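Local coordinates for uncharacterized protein (Bacillus thuringiensis serovar kurstaki, PDB 4XE8), which is a ParM-type bacterial actin homologue that binds ADP and, as in its relatives, probably forms nucleotide-driven filaments that segregate plasmid DNA, at residues S204-I209 with A400-R405; Y232-L237 with I368-G373; G240-A245 with T260-N265. The protein carries 2 engineered substitutions. All coordinates share one frame; numbering follows the deposited sequence.

Interaction 1. Residues S204-I209 with A400-R405; sequences SSVLAI and AYFTSR
In this actin-like fold, the N-terminal turn of helix 402-414 meets a turn closed by Ile209 N to Val206 O in the loop between strands 188-197 and 231-237, and the Phe402 ring is laid against it. With CG anti to its backbone N (chi1 179°), the ring borders obliquely on the backbone atoms Ser205 O, Val206 O and Ile209 N. Ala208 CB lies over one ring face in a CH-pi contact, 3.9 Å from the Phe402 ring centroid, and near Arg405 CB; the short methyl can sit close to both ring and helix backbone. Ile209 CB lies at the ring edge, in plane, and Ile209 CD1 reaches Phe402 CE1 at 3.7 Å. Val206 lies side by side with the ring, its CG2 4.2 Å from Phe402 CZ.

No direct hydrogen bond links the segments, but Ser406 OG bonds to Ser205 O, Ala208 N and Phe402 O. One water donates to Ser205 O and Thr403 OG1 (3.0 and 2.9 Å). Another accepts from Arg405 NH2, paired with Glu398 and Asp212, and lies 2.9 Å from Ala208 O.

Val206 and Ile209 rest on Ile368, Phe402 on Val370; Leu207 packs on helix 402-414, Tyr401 and Arg405 on strand 33-45.

Interaction 2. Residues Y232-L237 with I368-G373; sequences YAINDL and IVVGGG. With ADP (adenosine-5'-diphosphate), chain C.
Asn235 and Ile368 are joined by a nearly straight bond, Asn235 N to Ile368 O at 2.7 Å. Parallel pairing continues on both sides of it: Ile368 N gives its proton to Ala233 O, Val370 N to Asn235 O (2.8 Å), and Leu237 N to Val370 O. The Asn235 amide adds a weak bond from ND2 to the same Ile368 carbonyl, while its OD1 is taken by Asn244 of the next strand.

Side chains alternate between the two faces. Ile234 CG2 meets Val370 CG2 on one; on the other, Leu237 crosses Val369 at a slant, CD1 touching Val369 CG1 at 3.6 Å. Beta-branched residues suit such extended backbone, and Leu237 packs on Tyr347 and Gln351 of helix 337-362.

These are neighbouring parallel strands of the five-stranded sheet in the actin fold, and where strand 366-370 ends, a glycine run turns into helix 372-376 beside ADP. Asp236 swings CG opposite its own N (chi1 -158°), bringing OD1 to 3.3 Å from Gly371 CA; this closeness, that of Leu237 O and a positive phi (97°) suit a residue without a side chain. Gly372 lies against the ribose, its N donating to ADP O2A (3.0 Å, 166°). Gly373 N, in turn, reaches Leu237 O at 3.0 Å from above the carbonyl plane, fixing the helix start to the strand end.

Farther out, Asp236 OD2 is probably hydrogen-bonded to Thr403 OG1, with the magnesium ion nearby, and Gly371 O accepts from Ser399 OG.

Interaction 3. Residues G240-A245 with T260-N265; sequences GTSDNA and TDLGTN. With ADP (adenosine-5'-diphosphate), chain C.
Ser242 and Thr260 form an antiparallel hydrogen-bonded pair where the hairpin of strands 242-248 and 251-260 opens into the nucleotide-binding loops. Its two backbone bonds are Ser242 N to Thr260 O at 2.9 Å and Thr260 N to Ser242 O at 3.1 Å.

The close-packed side follows from here. Ser242 OG, anti to its own carbonyl carbon (chi1 -76°), is directed at Leu262 O; the separation is modelled at 2.4 Å, too short to be taken literally, and the bond it suggests is doubtful in detail. A small hydroxyl suits a position so near the backbone, and Gln351 of helix 337-362 also bonds to it. Leu262, at the centre of an inverse gamma turn, lays its side chain on that same helix. Gly263 and Gly240 come close backbone to backbone, CA to CA 4.1 Å, which suits two residues without side chains.

The other side is looser. Asp261 is exposed: its backbone touches Gly240, with Asp261 CA 3.4 Å from Gly240 O, while its side chain sets off away from that segment and the carboxylate makes a long, weak ion pair with Lys266. Thr260 OG1 accepts from Leu262 N (3.2 Å) in an ST turn and, through a water, is linked to Asn244 OD1.

Past the turn the chain reaches the nucleotide, where the hydroxyls Thr264 OG1 and ADP O3' are hydrogen-bonded at 2.7 Å.

In the fold
Interactions 2 and 3 meet in one sheet, since strands 231-237 and 242-248 are neighbours: Asp236 N lies 2.9 Å from Asp243 O, a probable hydrogen bond. Both also touch ADP, interaction 2 at the alpha-phosphate and ribose and interaction 3 at the ribose 3' hydroxyl, and Gly373 CA packs on Thr264 CG2. Interaction 1 covers the face carrying Ile234, Ile368 and Val370, with Val206 CG2 3.5 Å from Ile368 CD1. Its Phe402 side chain is about 8 Å from ADP between nearest atoms. Interactions 1 and 3 do not touch, their centres being about 17 Å apart; interaction 2 lies between them in contact with both.

Interaction 1. Residues S204-I209 with A400-R405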
loop_
_atom_site.group_PDB
_atom_site.type_symbol
_atom_site.label_atom_id
_atom_site.label_comp_id
_atom_site.label_asym_id
_atom_site.label_seq_id
_atom_site.Cartn_x
_atom_site.Cartn_y
_atom_site.Cartn_z
ATOM N N SER A 204 -3.482 2.436 -17.247
ATOM C CA SER A 204 -2.712 1.504 -16.424
ATOM C C SER A 204 -2.953 1.711 -14.929
ATOM O O SER A 204 -3.103 0.745 -14.181
ATOM C CB SER A 204 -1.217 1.631 -16.725
ATOM O OG SER A 204 -0.890 1.026 -17.965
ATOM N N SER A 205 -3.002 2.969 -14.505
ATOM C CA SER A 205 -3.181 3.297 -13.092
ATOM C C SER A 205 -4.571 2.921 -12.586
ATOM O O SER A 205 -4.772 2.741 -11.386
ATOM C CB SER A 205 -2.940 4.791 -12.856
ATOM O OG SER A 205 -1.659 5.183 -13.318
ATOM N N VAL A 206 -5.524 2.794 -13.506
ATOM C CA VAL A 206 -6.926 2.638 -13.137
ATOM C C VAL A 206 -7.478 1.236 -13.422
ATOM O O VAL A 206 -8.639 0.950 -13.131
ATOM C CB VAL A 206 -7.795 3.687 -13.871
ATOM C CG1 VAL A 206 -8.147 3.222 -15.278
ATOM C CG2 VAL A 206 -9.045 3.998 -13.076
ATOM N N LEU A 207 -6.637 0.359 -13.965
ATOM C CA LEU A 207 -7.074 -0.964 -14.421
ATOM C C LEU A 207 -7.821 -1.795 -13.375
ATOM O O LEU A 207 -8.647 -2.637 -13.726
ATOM C CB LEU A 207 -5.872 -1.765 -14.923
ATOM C CG LEU A 207 -5.354 -1.402 -16.314
ATOM C CD1 LEU A 207 -4.122 -2.223 -16.647
ATOM C CD2 LEU A 207 -6.436 -1.599 -17.367
ATOM N N ALA A 208 -7.540 -1.557 -12.097
ATOM C CA ALA A 208 -8.153 -2.348 -11.033
ATOM C C ALA A 208 -9.610 -1.964 -10.780
ATOM O O ALA A 208 -10.300 -2.621 -10.001
ATOM C CB ALA A 208 -7.347 -2.217 -9.746
ATOM N N ILE A 209 -10.080 -0.907 -11.435
ATOM C CA ILE A 209 -11.460 -0.465 -11.259
ATOM C C ILE A 209 -12.414 -1.309 -12.101
ATOM O O ILE A 209 -13.617 -1.344 -11.841
ATOM C CB ILE A 209 -11.641 1.030 -11.625
ATOM C CG1 ILE A 209 -12.861 1.617 -10.909
ATOM C CG2 ILE A 209 -11.766 1.222 -13.131
ATOM C CD1 ILE A 209 -12.748 1.595 -9.400
ATOM N N ALA A 400 -7.587 -0.716 -0.744
ATOM C CA ALA A 400 -6.289 -0.286 -0.233
ATOM C C ALA A 400 -5.162 -0.626 -1.201
ATOM O O ALA A 400 -4.185 0.115 -1.319
ATOM C CB ALA A 400 -6.022 -0.912 1.128
ATOM N N TYR A 401 -5.303 -1.746 -1.901
ATOM C CA TYR A 401 -4.276 -2.185 -2.833
ATOM C C TYR A 401 -4.661 -1.925 -4.284
ATOM O O TYR A 401 -4.164 -2.592 -5.186
ATOM C CB TYR A 401 -3.982 -3.671 -2.632
ATOM C CG TYR A 401 -3.208 -3.953 -1.370
ATOM C CD1 TYR A 401 -1.822 -3.863 -1.351
ATOM C CD2 TYR A 401 -3.859 -4.293 -0.192
ATOM C CE1 TYR A 401 -1.104 -4.109 -0.200
ATOM C CE2 TYR A 401 -3.149 -4.542 0.968
ATOM C CZ TYR A 401 -1.772 -4.448 0.958
ATOM O OH TYR A 401 -1.056 -4.694 2.106
ATOM N N PHE A 402 -5.534 -0.946 -4.500
ATOM C CA PHE A 402 -6.032 -0.634 -5.838
ATOM C C PHE A 402 -4.904 -0.355 -6.826
ATOM O O PHE A 402 -4.865 -0.926 -7.916
ATOM C CB PHE A 402 -6.976 0.570 -5.783
ATOM C CG PHE A 402 -7.514 0.984 -7.125
ATOM C CD1 PHE A 402 -8.675 0.417 -7.622
ATOM C CD2 PHE A 402 -6.867 1.950 -7.883
ATOM C CE1 PHE A 402 -9.179 0.798 -8.848
ATOM C CE2 PHE A 402 -7.366 2.332 -9.115
ATOM C CZ PHE A 402 -8.522 1.754 -9.598
ATOM N N THR A 403 -3.990 0.525 -6.434
ATOM C CA THR A 403 -2.923 0.971 -7.319
ATOM C C THR A 403 -1.952 -0.157 -7.668
ATOM O O THR A 403 -1.607 -0.345 -8.836
ATOM C CB THR A 403 -2.150 2.142 -6.695
ATOM O OG1 THR A 403 -3.015 3.280 -6.597
ATOM C CG2 THR A 403 -0.948 2.507 -7.550
ATOM N N SER A 404 -1.518 -0.909 -6.661
ATOM C CA SER A 404 -0.603 -2.019 -6.899
ATOM C C SER A 404 -1.290 -3.118 -7.705
ATOM O O SER A 404 -0.656 -3.784 -8.525
ATOM C CB SER A 404 -0.070 -2.581 -5.579
ATOM O OG SER A 404 -1.105 -3.176 -4.819
ATOM N N ARG A 405 -2.589 -3.302 -7.478
ATOM C CA ARG A 405 -3.368 -4.252 -8.266
ATOM C C ARG A 405 -3.469 -3.791 -9.718
ATOM O O ARG A 405 -3.412 -4.605 -10.638
ATOM C CB ARG A 405 -4.763 -4.444 -7.667
ATOM C CG ARG A 405 -4.786 -5.357 -6.448
ATOM C CD ARG A 405 -6.084 -5.221 -5.667
ATOM N NE ARG A 405 -7.243 -5.629 -6.455
ATOM C CZ ARG A 405 -7.643 -6.889 -6.594
ATOM N NH1 ARG A 405 -6.975 -7.867 -5.999
ATOM N NH2 ARG A 405 -8.708 -7.169 -7.331
HETATM O O HOH W 1 -3.890 4.474 -9.142
HETATM O O HOH W 2 -9.803 -5.260 -8.921
#

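Interaction 2. Residues Y232-L237 with I368-G373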
loop_
_atom_site.group_PDB
_atom_site.type_symbol
_atom_site.label_atom_id
_atom_site.label_comp_id
_atom_site.label_asym_id
_atom_site.label_seq_id
_atom_site.Cartn_x
_atom_site.Cartn_y
_atom_site.Cartn_z
ATOM N N TYR A 232 -11.243 11.434 -16.372
ATOM C CA TYR A 232 -11.524 10.925 -15.039
ATOM C C TYR A 232 -10.419 11.284 -14.061
ATOM O O TYR A 232 -9.271 11.500 -14.451
ATOM C CB TYR A 232 -11.717 9.405 -15.072
ATOM C CG TYR A 232 -10.503 8.639 -15.552
ATOM C CD1 TYR A 232 -10.315 8.372 -16.903
ATOM C CD2 TYR A 232 -9.543 8.184 -14.655
ATOM C CE1 TYR A 232 -9.207 7.673 -17.347
ATOM C CE2 TYR A 232 -8.431 7.485 -15.090
ATOM C CZ TYR A 232 -8.269 7.232 -16.438
ATOM O OH TYR A 232 -7.164 6.539 -16.876
ATOM N N ALA A 233 -10.775 11.345 -12.784
ATOM C CA ALA A 233 -9.797 11.573 -11.736
ATOM C C ALA A 233 -9.652 10.326 -10.877
ATOM O O ALA A 233 -10.645 9.692 -10.519
ATOM C CB ALA A 233 -10.196 12.766 -10.885
ATOM N N ILE A 234 -8.411 9.964 -10.568
ATOM C CA ILE A 234 -8.149 8.903 -9.605
ATOM C C ILE A 234 -7.677 9.521 -8.301
ATOM O O ILE A 234 -6.631 10.170 -8.256
ATOM C CB ILE A 234 -7.089 7.902 -10.099
ATOM C CG1 ILE A 234 -7.396 7.434 -11.518
ATOM C CG2 ILE A 234 -7.001 6.712 -9.151
ATOM C CD1 ILE A 234 -6.401 6.421 -12.037
ATOM N N ASN A 235 -8.453 9.325 -7.243
ATOM C CA ASN A 235 -8.093 9.847 -5.935
ATOM C C ASN A 235 -7.671 8.728 -4.994
ATOM O O ASN A 235 -8.509 7.998 -4.467
ATOM C CB ASN A 235 -9.256 10.635 -5.338
ATOM C CG ASN A 235 -9.719 11.761 -6.241
ATOM O OD1 ASN A 235 -9.078 12.810 -6.326
ATOM N ND2 ASN A 235 -10.844 11.555 -6.914
ATOM N N ASP A 236 -6.364 8.594 -4.798
ATOM C CA ASP A 236 -5.812 7.545 -3.949
ATOM C C ASP A 236 -5.658 8.059 -2.522
ATOM O O ASP A 236 -4.701 8.766 -2.209
ATOM C CB ASP A 236 -4.463 7.070 -4.498
ATOM C CG ASP A 236 -4.088 5.681 -4.015
ATOM O OD1 ASP A 236 -4.683 5.206 -3.025
ATOM O OD2 ASP A 236 -3.194 5.062 -4.629
ATOM N N LEU A 237 -6.608 7.710 -1.661
ATOM C CA LEU A 237 -6.604 8.202 -0.287
ATOM C C LEU A 237 -5.716 7.329 0.595
ATOM O O LEU A 237 -6.060 6.187 0.900
ATOM C CB LEU A 237 -8.028 8.251 0.272
ATOM C CG LEU A 237 -9.120 8.846 -0.624
ATOM C CD1 LEU A 237 -10.417 8.995 0.157
ATOM C CD2 LEU A 237 -8.693 10.181 -1.218
ATOM N N ILE A 368 -12.984 8.756 -9.470
ATOM C CA ILE A 368 -12.735 7.455 -8.869
ATOM C C ILE A 368 -11.962 7.615 -7.569
ATOM O O ILE A 368 -10.929 8.283 -7.528
ATOM C CB ILE A 368 -11.968 6.542 -9.834
ATOM C CG1 ILE A 368 -12.714 6.471 -11.169
ATOM C CG2 ILE A 368 -11.795 5.158 -9.239
ATOM C CD1 ILE A 368 -11.978 5.728 -12.244
ATOM N N VAL A 369 -12.478 7.008 -6.504
ATOM C CA VAL A 369 -11.893 7.152 -5.178
ATOM C C VAL A 369 -11.411 5.802 -4.652
ATOM O O VAL A 369 -12.197 4.868 -4.494
ATOM C CB VAL A 369 -12.900 7.762 -4.185
ATOM C CG1 VAL A 369 -12.220 8.080 -2.864
ATOM C CG2 VAL A 369 -13.530 9.016 -4.776
ATOM N N VAL A 370 -10.110 5.704 -4.395
ATOM C CA VAL A 370 -9.504 4.447 -3.974
ATOM C C VAL A 370 -8.587 4.645 -2.771
ATOM O O VAL A 370 -8.503 5.742 -2.217
ATOM C CB VAL A 370 -8.703 3.802 -5.121
ATOM C CG1 VAL A 370 -9.606 3.543 -6.320
ATOM C CG2 VAL A 370 -7.535 4.691 -5.517
ATOM N N GLY A 371 -7.902 3.577 -2.371
ATOM C CA GLY A 371 -6.989 3.635 -1.245
ATOM C C GLY A 371 -7.636 3.157 0.040
ATOM O O GLY A 371 -8.845 2.927 0.091
ATOM N N GLY A 372 -6.830 3.007 1.085
ATOM C CA GLY A 372 -7.329 2.545 2.366
ATOM C C GLY A 372 -8.250 3.546 3.034
ATOM O O GLY A 372 -9.059 3.182 3.888
ATOM N N GLY A 373 -8.124 4.815 2.650
ATOM C CA GLY A 373 -8.959 5.871 3.193
ATOM C C GLY A 373 -10.433 5.654 2.906
ATOM O O GLY A 373 -11.295 6.077 3.677
HETATM P PB ADP C . -0.562 4.140 1.762
HETATM O O1B ADP C . 0.472 3.229 2.376
HETATM O O2B ADP C . -0.228 5.615 1.842
HETATM O O3B ADP C . -1.057 3.706 0.404
HETATM P PA ADP C . -3.096 3.033 2.377
HETATM O O1A ADP C . -2.670 1.594 2.209
HETATM O O2A ADP C . -3.885 3.696 1.272
HETATM O O3A ADP C . -1.837 3.976 2.731
HETATM O "O5'" ADP C . -3.944 3.135 3.742
HETATM C "C5'" ADP C . -4.713 4.295 4.045
HETATM C "C4'" ADP C . -5.314 4.121 5.433
HETATM O "O4'" ADP C . -6.442 3.245 5.369
HETATM C "C3'" ADP C . -4.319 3.495 6.395
HETATM O "O3'" ADP C . -4.298 4.274 7.593
HETATM C "C2'" ADP C . -4.872 2.119 6.709
HETATM O "O2'" ADP C . -4.646 1.771 8.077
HETATM C "C1'" ADP C . -6.352 2.269 6.407
HETATM N N9 ADP C . -6.978 0.992 5.985
HETATM C C8 ADP C . -6.515 0.117 5.072
HETATM N N7 ADP C . -7.355 -0.947 4.949
HETATM C C5 ADP C . -8.379 -0.753 5.802
HETATM C C6 ADP C . -9.613 -1.479 6.184
HETATM N N6 ADP C . -9.941 -2.665 5.617
HETATM N N1 ADP C . -10.407 -0.916 7.121
HETATM C C2 ADP C . -10.106 0.260 7.701
HETATM N N3 ADP C . -9.005 0.971 7.407
HETATM C C4 ADP C . -8.121 0.523 6.484
#

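Interaction 3. Residues G240-A245 with T260-N265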
loop_
_atom_site.group_PDB
_atom_site.type_symbol
_atom_site.label_atom_id
_atom_site.label_comp_id
_atom_site.label_asym_id
_atom_site.label_seq_id
_atom_site.Cartn_x
_atom_site.Cartn_y
_atom_site.Cartn_z
ATOM N N GLY A 240 -0.581 8.893 4.882
ATOM C CA GLY A 240 -0.006 10.201 5.126
ATOM C C GLY A 240 -0.215 11.156 3.967
ATOM O O GLY A 240 0.136 12.332 4.050
ATOM N N THR A 241 -0.786 10.646 2.879
ATOM C CA THR A 241 -0.976 11.440 1.669
ATOM C C THR A 241 -2.316 11.183 0.991
ATOM O O THR A 241 -3.029 10.236 1.324
ATOM C CB THR A 241 0.134 11.163 0.630
ATOM O OG1 THR A 241 0.133 9.770 0.292
ATOM C CG2 THR A 241 1.507 11.557 1.165
ATOM N N SER A 242 -2.646 12.042 0.032
ATOM C CA SER A 242 -3.769 11.821 -0.870
ATOM C C SER A 242 -3.354 12.194 -2.289
ATOM O O SER A 242 -3.008 13.345 -2.559
ATOM C CB SER A 242 -4.996 12.630 -0.441
ATOM O OG SER A 242 -5.641 12.035 0.671
ATOM N N ASP A 243 -3.377 11.219 -3.190
ATOM C CA ASP A 243 -2.984 11.458 -4.571
ATOM C C ASP A 243 -4.193 11.808 -5.433
ATOM O O ASP A 243 -5.036 10.956 -5.709
ATOM C CB ASP A 243 -2.266 10.234 -5.144
ATOM C CG ASP A 243 -1.615 10.516 -6.487
ATOM O OD1 ASP A 243 -2.328 10.505 -7.514
ATOM O OD2 ASP A 243 -0.389 10.747 -6.515
ATOM N N ASN A 244 -4.274 13.067 -5.850
ATOM C CA ASN A 244 -5.340 13.510 -6.740
ATOM C C ASN A 244 -4.839 13.631 -8.174
ATOM O O ASN A 244 -4.371 14.692 -8.587
ATOM C CB ASN A 244 -5.917 14.848 -6.275
ATOM C CG ASN A 244 -6.265 14.854 -4.798
ATOM O OD1 ASN A 244 -5.649 15.569 -4.006
ATOM N ND2 ASN A 244 -7.260 14.058 -4.418
ATOM N N ALA A 245 -4.930 12.540 -8.927
ATOM C CA ALA A 245 -4.478 12.533 -10.313
ATOM C C ALA A 245 -5.650 12.739 -11.265
ATOM O O ALA A 245 -6.775 12.329 -10.978
ATOM C CB ALA A 245 -3.752 11.234 -10.633
ATOM N N THR A 260 -1.428 15.862 -1.835
ATOM C CA THR A 260 -1.503 16.553 -0.552
ATOM C C THR A 260 -1.158 15.626 0.605
ATOM O O THR A 260 -1.076 14.410 0.435
ATOM C CB THR A 260 -2.904 17.145 -0.310
ATOM O OG1 THR A 260 -3.802 16.104 0.091
ATOM C CG2 THR A 260 -3.429 17.820 -1.570
ATOM N N ASP A 261 -0.961 16.207 1.783
ATOM C CA ASP A 261 -0.642 15.433 2.975
ATOM C C ASP A 261 -1.908 15.030 3.723
ATOM O O ASP A 261 -1.845 14.560 4.858
ATOM C CB ASP A 261 0.286 16.227 3.897
ATOM C CG ASP A 261 -0.290 17.575 4.280
ATOM O OD1 ASP A 261 -1.005 17.650 5.302
ATOM O OD2 ASP A 261 -0.028 18.562 3.559
ATOM N N LEU A 262 -3.055 15.222 3.082
ATOM C CA LEU A 262 -4.336 14.843 3.669
ATOM C C LEU A 262 -4.451 13.323 3.757
ATOM O O LEU A 262 -5.011 12.675 2.873
ATOM C CB LEU A 262 -5.495 15.423 2.854
ATOM C CG LEU A 262 -6.910 15.175 3.387
ATOM C CD1 LEU A 262 -7.050 15.699 4.805
ATOM C CD2 LEU A 262 -7.949 15.805 2.472
ATOM N N GLY A 263 -3.904 12.758 4.828
ATOM C CA GLY A 263 -3.940 11.323 5.030
ATOM C C GLY A 263 -4.888 10.941 6.147
ATOM O O GLY A 263 -5.634 11.779 6.653
ATOM N N THR A 264 -4.859 9.671 6.532
ATOM C CA THR A 264 -5.708 9.176 7.607
ATOM C C THR A 264 -5.006 9.261 8.954
ATOM O O THR A 264 -5.655 9.337 9.997
ATOM C CB THR A 264 -6.125 7.715 7.368
ATOM O OG1 THR A 264 -4.951 6.902 7.250
ATOM C CG2 THR A 264 -6.943 7.593 6.097
ATOM N N ASN A 265 -3.676 9.246 8.917
ATOM C CA ASN A 265 -2.859 9.137 10.123
ATOM C C ASN A 265 -3.158 10.200 11.172
ATOM O O ASN A 265 -3.215 9.900 12.364
ATOM C CB ASN A 265 -1.375 9.187 9.757
ATOM C CG ASN A 265 -0.877 7.881 9.166
ATOM O OD1 ASN A 265 -1.561 6.859 9.224
ATOM N ND2 ASN A 265 0.322 7.909 8.596
HETATM P PB ADP C . -0.562 4.140 1.762
HETATM O O1B ADP C . 0.472 3.229 2.376
HETATM O O2B ADP C . -0.228 5.615 1.842
HETATM O O3B ADP C . -1.057 3.706 0.404
HETATM P PA ADP C . -3.096 3.033 2.377
HETATM O O1A ADP C . -2.670 1.594 2.209
HETATM O O2A ADP C . -3.885 3.696 1.272
HETATM O O3A ADP C . -1.837 3.976 2.731
HETATM O "O5'" ADP C . -3.944 3.135 3.742
HETATM C "C5'" ADP C . -4.713 4.295 4.045
HETATM C "C4'" ADP C . -5.314 4.121 5.433
HETATM O "O4'" ADP C . -6.442 3.245 5.369
HETATM C "C3'" ADP C . -4.319 3.495 6.395
HETATM O "O3'" ADP C . -4.298 4.274 7.593
HETATM C "C2'" ADP C . -4.872 2.119 6.709
HETATM O "O2'" ADP C . -4.646 1.771 8.077
HETATM C "C1'" ADP C . -6.352 2.269 6.407
HETATM N N9 ADP C . -6.978 0.992 5.985
HETATM C C8 ADP C . -6.515 0.117 5.072
HETATM N N7 ADP C . -7.355 -0.947 4.949
HETATM C C5 ADP C . -8.379 -0.753 5.802
HETATM C C6 ADP C . -9.613 -1.479 6.184
HETATM N N6 ADP C . -9.941 -2.665 5.617
HETATM N N1 ADP C . -10.407 -0.916 7.121
HETATM C C2 ADP C . -10.106 0.260 7.701
HETATM N N3 ADP C . -9.005 0.971 7.407
HETATM C C4 ADP C . -8.121 0.523 6.484
HETATM O O HOH W 3 -5.904 15.677 -1.414
#